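Local coordinates for protein 3-oxo-tetronate kinase (Cupriavidus necator, PDB 5DMH) that catalyses the ATP-dependent phosphorylation of 3-oxo-tetronate to 3-oxo-tetronate 4-phosphate in carbohydrate metabolism, at residues V289-S294 with T375-L380; G301-W306 with Y345-P350. One frame throughout, in Å; residues are numbered along the deposited sequence.

Contact 1 of 2, residues V289-S294 with T375-L380; sequences VVLAGS and TVAAGL. With ADP (adenosine-5'-diphosphate), chain C.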
loop_
_atom_site.group_PDB
_atom_site.type_symbol
_atom_site.label_atom_id
_atom_site.label_comp_id
_atom_site.label_asym_id
_atom_site.label_seq_id
_atom_site.Cartn_x
_atom_site.Cartn_y
_atom_site.Cartn_z
ATOM N N VAL A 289 6.638 -19.432 3.965
ATOM C CA VAL A 289 6.411 -19.482 2.531
ATOM C C VAL A 289 6.547 -18.065 1.946
ATOM O O VAL A 289 6.319 -17.070 2.647
ATOM C CB VAL A 289 5.007 -20.058 2.212
ATOM C CG1 VAL A 289 3.918 -19.105 2.744
ATOM C CG2 VAL A 289 4.857 -20.275 0.694
ATOM N N VAL A 290 6.900 -17.987 0.658
ATOM C CA VAL A 290 6.944 -16.735 -0.093
ATOM C C VAL A 290 5.998 -16.899 -1.271
ATOM O O VAL A 290 6.080 -17.894 -1.963
ATOM C CB VAL A 290 8.347 -16.410 -0.609
ATOM C CG1 VAL A 290 8.406 -15.018 -1.200
ATOM C CG2 VAL A 290 9.363 -16.543 0.519
ATOM N N LEU A 291 5.050 -15.967 -1.387
ATOM C CA LEU A 291 4.019 -15.966 -2.418
ATOM C C LEU A 291 4.167 -14.702 -3.248
ATOM O O LEU A 291 3.916 -13.577 -2.748
ATOM C CB LEU A 291 2.644 -16.034 -1.771
ATOM C CG LEU A 291 2.391 -17.218 -0.839
ATOM C CD1 LEU A 291 1.027 -17.109 -0.173
ATOM C CD2 LEU A 291 2.526 -18.531 -1.617
ATOM N N ALA A 292 4.551 -14.860 -4.510
ATOM C CA ALA A 292 4.891 -13.694 -5.328
ATOM C C ALA A 292 3.971 -13.554 -6.528
ATOM O O ALA A 292 3.983 -14.379 -7.433
ATOM C CB ALA A 292 6.341 -13.757 -5.769
ATOM N N GLY A 293 3.146 -12.511 -6.498
ATOM C CA GLY A 293 2.250 -12.193 -7.582
ATOM C C GLY A 293 2.549 -10.873 -8.276
ATOM O O GLY A 293 1.936 -10.570 -9.284
ATOM N N SER A 294 3.479 -10.090 -7.738
ATOM C CA SER A 294 3.982 -8.899 -8.423
ATOM C C SER A 294 4.802 -9.269 -9.664
ATOM O O SER A 294 5.554 -10.232 -9.640
ATOM C CB SER A 294 4.841 -8.096 -7.443
ATOM O OG SER A 294 5.424 -6.926 -8.052
ATOM N N THR A 375 -5.386 -19.291 -2.492
ATOM C CA THR A 375 -5.696 -20.693 -2.166
ATOM C C THR A 375 -4.477 -21.411 -1.538
ATOM O O THR A 375 -4.586 -22.107 -0.517
ATOM C CB THR A 375 -6.134 -21.457 -3.415
ATOM O OG1 THR A 375 -7.358 -20.918 -3.894
ATOM C CG2 THR A 375 -6.287 -22.976 -3.110
ATOM N N VAL A 376 -3.306 -21.206 -2.123
ATOM C CA VAL A 376 -2.097 -21.792 -1.559
ATOM C C VAL A 376 -1.903 -21.283 -0.125
ATOM O O VAL A 376 -1.688 -22.062 0.782
ATOM C CB VAL A 376 -0.863 -21.502 -2.385
ATOM C CG1 VAL A 376 0.380 -21.934 -1.633
ATOM C CG2 VAL A 376 -0.965 -22.215 -3.736
ATOM N N ALA A 377 -2.053 -19.981 0.099
ATOM C CA ALA A 377 -1.938 -19.474 1.462
ATOM C C ALA A 377 -2.942 -20.105 2.445
ATOM O O ALA A 377 -2.591 -20.490 3.565
ATOM C CB ALA A 377 -2.075 -17.970 1.458
ATOM N N ALA A 378 -4.201 -20.197 2.040
ATOM C CA ALA A 378 -5.226 -20.783 2.910
ATOM C C ALA A 378 -4.898 -22.242 3.239
ATOM O O ALA A 378 -5.018 -22.675 4.381
ATOM C CB ALA A 378 -6.598 -20.681 2.273
ATOM N N GLY A 379 -4.469 -22.980 2.226
ATOM C CA GLY A 379 -4.079 -24.374 2.396
ATOM C C GLY A 379 -2.920 -24.537 3.360
ATOM O O GLY A 379 -2.906 -25.449 4.196
ATOM N N LEU A 380 -1.963 -23.626 3.268
ATOM C CA LEU A 380 -0.756 -23.688 4.093
ATOM C C LEU A 380 -1.086 -23.313 5.545
ATOM O O LEU A 380 -0.591 -23.954 6.482
ATOM C CB LEU A 380 0.358 -22.815 3.490
ATOM C CG LEU A 380 1.025 -23.319 2.197
ATOM C CD1 LEU A 380 2.076 -22.336 1.700
ATOM C CD2 LEU A 380 1.655 -24.701 2.363
HETATM P PB ADP C . 2.388 -4.728 -7.483
HETATM O O1B ADP C . 2.556 -4.524 -5.982
HETATM O O2B ADP C . 3.722 -5.000 -8.157
HETATM O O3B ADP C . 1.559 -3.644 -8.156
HETATM P PA ADP C . 0.103 -6.559 -7.495
HETATM O O1A ADP C . 0.039 -7.892 -6.862
HETATM O O2A ADP C . -0.643 -5.390 -6.949
HETATM O O3A ADP C . 1.678 -6.184 -7.666
HETATM O "O5'" ADP C . -0.396 -6.625 -9.019
HETATM C "C5'" ADP C . 0.157 -7.543 -9.952
HETATM C "C4'" ADP C . -0.969 -8.093 -10.822
HETATM O "O4'" ADP C . -0.417 -8.723 -11.966
HETATM C "C3'" ADP C . -1.789 -9.146 -10.088
HETATM O "O3'" ADP C . -3.178 -9.077 -10.463
HETATM C "C2'" ADP C . -1.169 -10.419 -10.574
HETATM O "O2'" ADP C . -1.995 -11.545 -10.365
HETATM C "C1'" ADP C . -0.898 -10.061 -12.015
HETATM N N9 ADP C . 0.100 -10.964 -12.577
HETATM C C8 ADP C . 1.227 -11.416 -11.974
HETATM N N7 ADP C . 1.893 -12.260 -12.777
HETATM C C5 ADP C . 1.168 -12.349 -13.917
HETATM C C6 ADP C . 1.300 -13.096 -15.167
HETATM N N6 ADP C . 2.388 -13.879 -15.320
HETATM N N1 ADP C . 0.358 -12.918 -16.115
HETATM C C2 ADP C . -0.703 -12.105 -15.936
HETATM N N3 ADP C . -0.917 -11.394 -14.804
HETATM C C4 ADP C . -0.018 -11.500 -13.780
#
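Strand residues Val289, Leu291 and helix residues Val376, Ala377 and Leu380 meet where strand 289-292 runs nearly antiparallel to helix 375-380. The two axes make an angle of 164° and come within 10.0 Å of each other. The nearest alpha carbons are those of Leu291 and Ala377, with 7.9 Å from CA to CA. No hydrogen bond joins the segments, and side chains fill the gap.

The alternate strand residues Val289 and Leu291 face the helix. Leu291 reaches it with both methyls. Its CG lies anti to the carbonyl carbon (chi1 -57°), and the second torsion (175°) sets CD1 anti to CA, so CD1 extends to Ala377 and CD2 branches off to Val376. Leu291 CD1 sits 3.6 Å from Ala377 CB. Leu291 CD2 lies 4.0 Å from Val376 CG1, where the two side chains cross at a slant. One turn further along the helix, Leu380 offers a single methyl. Leu380 CD1 lies 3.6 Å from Val289 CG2 and almost as near to Val289 CB.

Helix 393-403 adds to the same layer, with Val399 touching both Leu291 and Ala377. On the flank, helix 327-336 packs on Val376 and Leu380. Backbone bonds tie Val289 and Leu291 to strand 387-391, and Val290 to strand 343-345.

Past the strand, the chain turns through Gly293 to the nucleotide. The hydroxyl of Ser294 donates a hydrogen bond from OG to O2B of ADP at 2.6 Å. OG also bonds Ser296 N and Thr299 OG1, so several bonds fix its position beside the beta-phosphate.

The chemistry divides along the strand. Its helix-facing side chains are buried and wholly apolar, so this interface probably depends on close fit and exclusion of water. The polar chemistry begins at the strand's C-terminal end, where ADP binds.

Contact 2 of 2, residues G301-W306 with Y345-P350; sequences GQVARW and YATSSP. With ADP (adenosine-5'-diphosphate), chain C.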
loop_
_atom_site.group_PDB
_atom_site.type_symbol
_atom_site.label_atom_id
_atom_site.label_comp_id
_atom_site.label_asym_id
_atom_site.label_seq_id
_atom_site.Cartn_x
_atom_site.Cartn_y
_atom_site.Cartn_z
ATOM N N GLY A 301 13.730 -9.470 -9.702
ATOM C CA GLY A 301 15.061 -9.582 -9.162
ATOM C C GLY A 301 15.117 -10.396 -7.883
ATOM O O GLY A 301 16.085 -11.135 -7.649
ATOM N N GLN A 302 14.060 -10.306 -7.078
ATOM C CA GLN A 302 13.969 -11.065 -5.815
ATOM C C GLN A 302 13.774 -12.553 -6.055
ATOM O O GLN A 302 14.367 -13.377 -5.365
ATOM C CB GLN A 302 12.858 -10.494 -4.914
ATOM C CG GLN A 302 13.277 -9.164 -4.282
ATOM C CD GLN A 302 12.162 -8.166 -4.063
ATOM O OE1 GLN A 302 10.996 -8.389 -4.413
ATOM N NE2 GLN A 302 12.542 -7.001 -3.531
ATOM N N VAL A 303 12.969 -12.877 -7.058
ATOM C CA VAL A 303 12.758 -14.259 -7.489
ATOM C C VAL A 303 14.060 -14.838 -8.064
ATOM O O VAL A 303 14.474 -15.960 -7.741
ATOM C CB VAL A 303 11.621 -14.299 -8.530
ATOM C CG1 VAL A 303 11.600 -15.617 -9.283
ATOM C CG2 VAL A 303 10.258 -13.990 -7.867
ATOM N N ALA A 304 14.742 -14.057 -8.896
ATOM C CA ALA A 304 15.994 -14.539 -9.508
ATOM C C ALA A 304 17.048 -14.834 -8.440
ATOM O O ALA A 304 17.807 -15.803 -8.531
ATOM C CB ALA A 304 16.493 -13.533 -10.489
ATOM N N ARG A 305 17.117 -13.975 -7.431
ATOM C CA ARG A 305 18.077 -14.166 -6.352
ATOM C C ARG A 305 17.775 -15.478 -5.612
ATOM O O ARG A 305 18.667 -16.273 -5.344
ATOM C CB ARG A 305 18.003 -12.983 -5.400
ATOM C CG ARG A 305 18.919 -13.064 -4.214
ATOM C CD ARG A 305 20.359 -13.298 -4.616
ATOM N NE ARG A 305 21.244 -13.135 -3.471
ATOM C CZ ARG A 305 22.459 -13.668 -3.361
ATOM N NH1 ARG A 305 22.974 -14.418 -4.332
ATOM N NH2 ARG A 305 23.162 -13.448 -2.262
ATOM N N TRP A 306 16.506 -15.686 -5.288
ATOM C CA TRP A 306 16.062 -16.921 -4.637
ATOM C C TRP A 306 16.526 -18.139 -5.423
ATOM O O TRP A 306 17.093 -19.065 -4.848
ATOM C CB TRP A 306 14.531 -16.883 -4.499
ATOM C CG TRP A 306 13.913 -18.027 -3.752
ATOM C CD1 TRP A 306 13.525 -19.222 -4.272
ATOM C CD2 TRP A 306 13.569 -18.068 -2.347
ATOM N NE1 TRP A 306 12.972 -20.007 -3.289
ATOM C CE2 TRP A 306 12.969 -19.318 -2.104
ATOM C CE3 TRP A 306 13.699 -17.164 -1.283
ATOM C CZ2 TRP A 306 12.536 -19.703 -0.836
ATOM C CZ3 TRP A 306 13.275 -17.550 -0.025
ATOM C CH2 TRP A 306 12.676 -18.800 0.182
ATOM N N TYR A 345 5.463 -18.563 -7.333
ATOM C CA TYR A 345 5.539 -17.283 -8.036
ATOM C C TYR A 345 4.943 -17.313 -9.416
ATOM O O TYR A 345 5.069 -18.290 -10.131
ATOM C CB TYR A 345 6.996 -16.772 -8.126
ATOM C CG TYR A 345 7.925 -17.524 -9.079
ATOM C CD1 TYR A 345 8.512 -18.712 -8.692
ATOM C CD2 TYR A 345 8.193 -17.046 -10.352
ATOM C CE1 TYR A 345 9.371 -19.405 -9.532
ATOM C CE2 TYR A 345 9.034 -17.734 -11.213
ATOM C CZ TYR A 345 9.612 -18.917 -10.798
ATOM O OH TYR A 345 10.462 -19.595 -11.628
ATOM N N ALA A 346 4.275 -16.226 -9.772
ATOM C CA ALA A 346 3.800 -16.014 -11.126
ATOM C C ALA A 346 4.653 -14.957 -11.812
ATOM O O ALA A 346 4.545 -14.743 -13.019
ATOM C CB ALA A 346 2.360 -15.585 -11.101
ATOM N N THR A 347 5.466 -14.272 -11.009
ATOM C CA THR A 347 6.397 -13.236 -11.470
ATOM C C THR A 347 7.047 -13.548 -12.805
ATOM O O THR A 347 7.685 -14.590 -12.964
ATOM C CB THR A 347 7.461 -13.010 -10.389
ATOM O OG1 THR A 347 6.808 -12.876 -9.119
ATOM C CG2 THR A 347 8.306 -11.762 -10.673
ATOM N N SER A 348 6.873 -12.640 -13.767
ATOM C CA SER A 348 7.272 -12.846 -15.165
ATOM C C SER A 348 7.721 -11.521 -15.812
ATOM O O SER A 348 7.429 -10.452 -15.293
ATOM C CB SER A 348 6.094 -13.365 -15.997
ATOM O OG SER A 348 5.593 -14.604 -15.513
ATOM N N SER A 349 8.361 -11.606 -16.978
ATOM C CA SER A 349 8.761 -10.408 -17.703
ATOM C C SER A 349 7.544 -9.716 -18.315
ATOM O O SER A 349 6.518 -10.335 -18.508
ATOM C CB SER A 349 9.744 -10.740 -18.807
ATOM O OG SER A 349 9.140 -11.496 -19.841
ATOM N N PRO A 350 7.682 -8.439 -18.679
ATOM C CA PRO A 350 6.572 -7.705 -19.307
ATOM C C PRO A 350 6.081 -8.361 -20.600
ATOM O O PRO A 350 4.877 -8.417 -20.893
ATOM C CB PRO A 350 7.182 -6.320 -19.555
ATOM C CG PRO A 350 8.195 -6.191 -18.431
ATOM C CD PRO A 350 8.809 -7.559 -18.337
HETATM P PB ADP C . 2.388 -4.728 -7.483
HETATM O O1B ADP C . 2.556 -4.524 -5.982
HETATM O O2B ADP C . 3.722 -5.000 -8.157
HETATM O O3B ADP C . 1.559 -3.644 -8.156
HETATM P PA ADP C . 0.103 -6.559 -7.495
HETATM O O1A ADP C . 0.039 -7.892 -6.862
HETATM O O2A ADP C . -0.643 -5.390 -6.949
HETATM O O3A ADP C . 1.678 -6.184 -7.666
HETATM O "O5'" ADP C . -0.396 -6.625 -9.019
HETATM C "C5'" ADP C . 0.157 -7.543 -9.952
HETATM C "C4'" ADP C . -0.969 -8.093 -10.822
HETATM O "O4'" ADP C . -0.417 -8.723 -11.966
HETATM C "C3'" ADP C . -1.789 -9.146 -10.088
HETATM O "O3'" ADP C . -3.178 -9.077 -10.463
HETATM C "C2'" ADP C . -1.169 -10.419 -10.574
HETATM O "O2'" ADP C . -1.995 -11.545 -10.365
HETATM C "C1'" ADP C . -0.898 -10.061 -12.015
HETATM N N9 ADP C . 0.100 -10.964 -12.577
HETATM C C8 ADP C . 1.227 -11.416 -11.974
HETATM N N7 ADP C . 1.893 -12.260 -12.777
HETATM C C5 ADP C . 1.168 -12.349 -13.917
HETATM C C6 ADP C . 1.300 -13.096 -15.167
HETATM N N6 ADP C . 2.388 -13.879 -15.320
HETATM N N1 ADP C . 0.358 -12.918 -16.115
HETATM C C2 ADP C . -0.703 -12.105 -15.936
HETATM N N3 ADP C . -0.917 -11.394 -14.804
HETATM C C4 ADP C . -0.018 -11.500 -13.780
#
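Val303 touches Tyr345 and Thr347 with a different methyl for each. Its CG1 makes a CH-pi contact over one face of the Tyr345 ring, 3.9 Å from the centroid and 14° off the ring normal. Val303 CG2 meets Thr347 tip to tip, 3.8 Å from OG1. With CG1 anti to the backbone N (chi1 165°), the valine fork spans both partners.

The Thr347 hydroxyl has its polar partner elsewhere, in a hydrogen bond with Ser294 O. Thr347 also touches Thr299 and Asn300 of helix 297-308, and Leu307 of that helix packs on Tyr345. Asn300 ND2 bonds Ser348 O, a polar tie between the helix and the loop.

On the nucleotide side, Ala346 O accepts a hydrogen bond from N6 of ADP at 3.3 Å, with an N-H...O angle of 162°. Ser348 OG donates to Ala346 O at 2.7 Å, somewhat out of the carbonyl plane. Arg315 NH2 also bonds this hydroxyl.

This is the adenine end of the ADP pocket. A backbone carbonyl of the loop after strand 343-345 meets the amino group, consistent with recognition of adenine, and helix 297-308 backs that loop.

Both contacts lie in the nucleotide-binding C-terminal domain, with centres 15 Å apart. Strand 288-292 of contact 1 leads directly into helix 297-308 of contact 2. The chain then passes through strand 343-345 and its loop before reaching helix 362-382, so both segments of contact 2 fall between those of contact 1. Strands 288-292 and 343-345 are parallel neighbours in the sheet. Where they end, a probable hydrogen bond joins Ala292 O to Ala346 N. The segments of the two contacts come together at the C-terminal ends of these parallel strands, where ADP binds. Contact 1 reaches the nucleotide at its phosphate end and contact 2 at its adenine end.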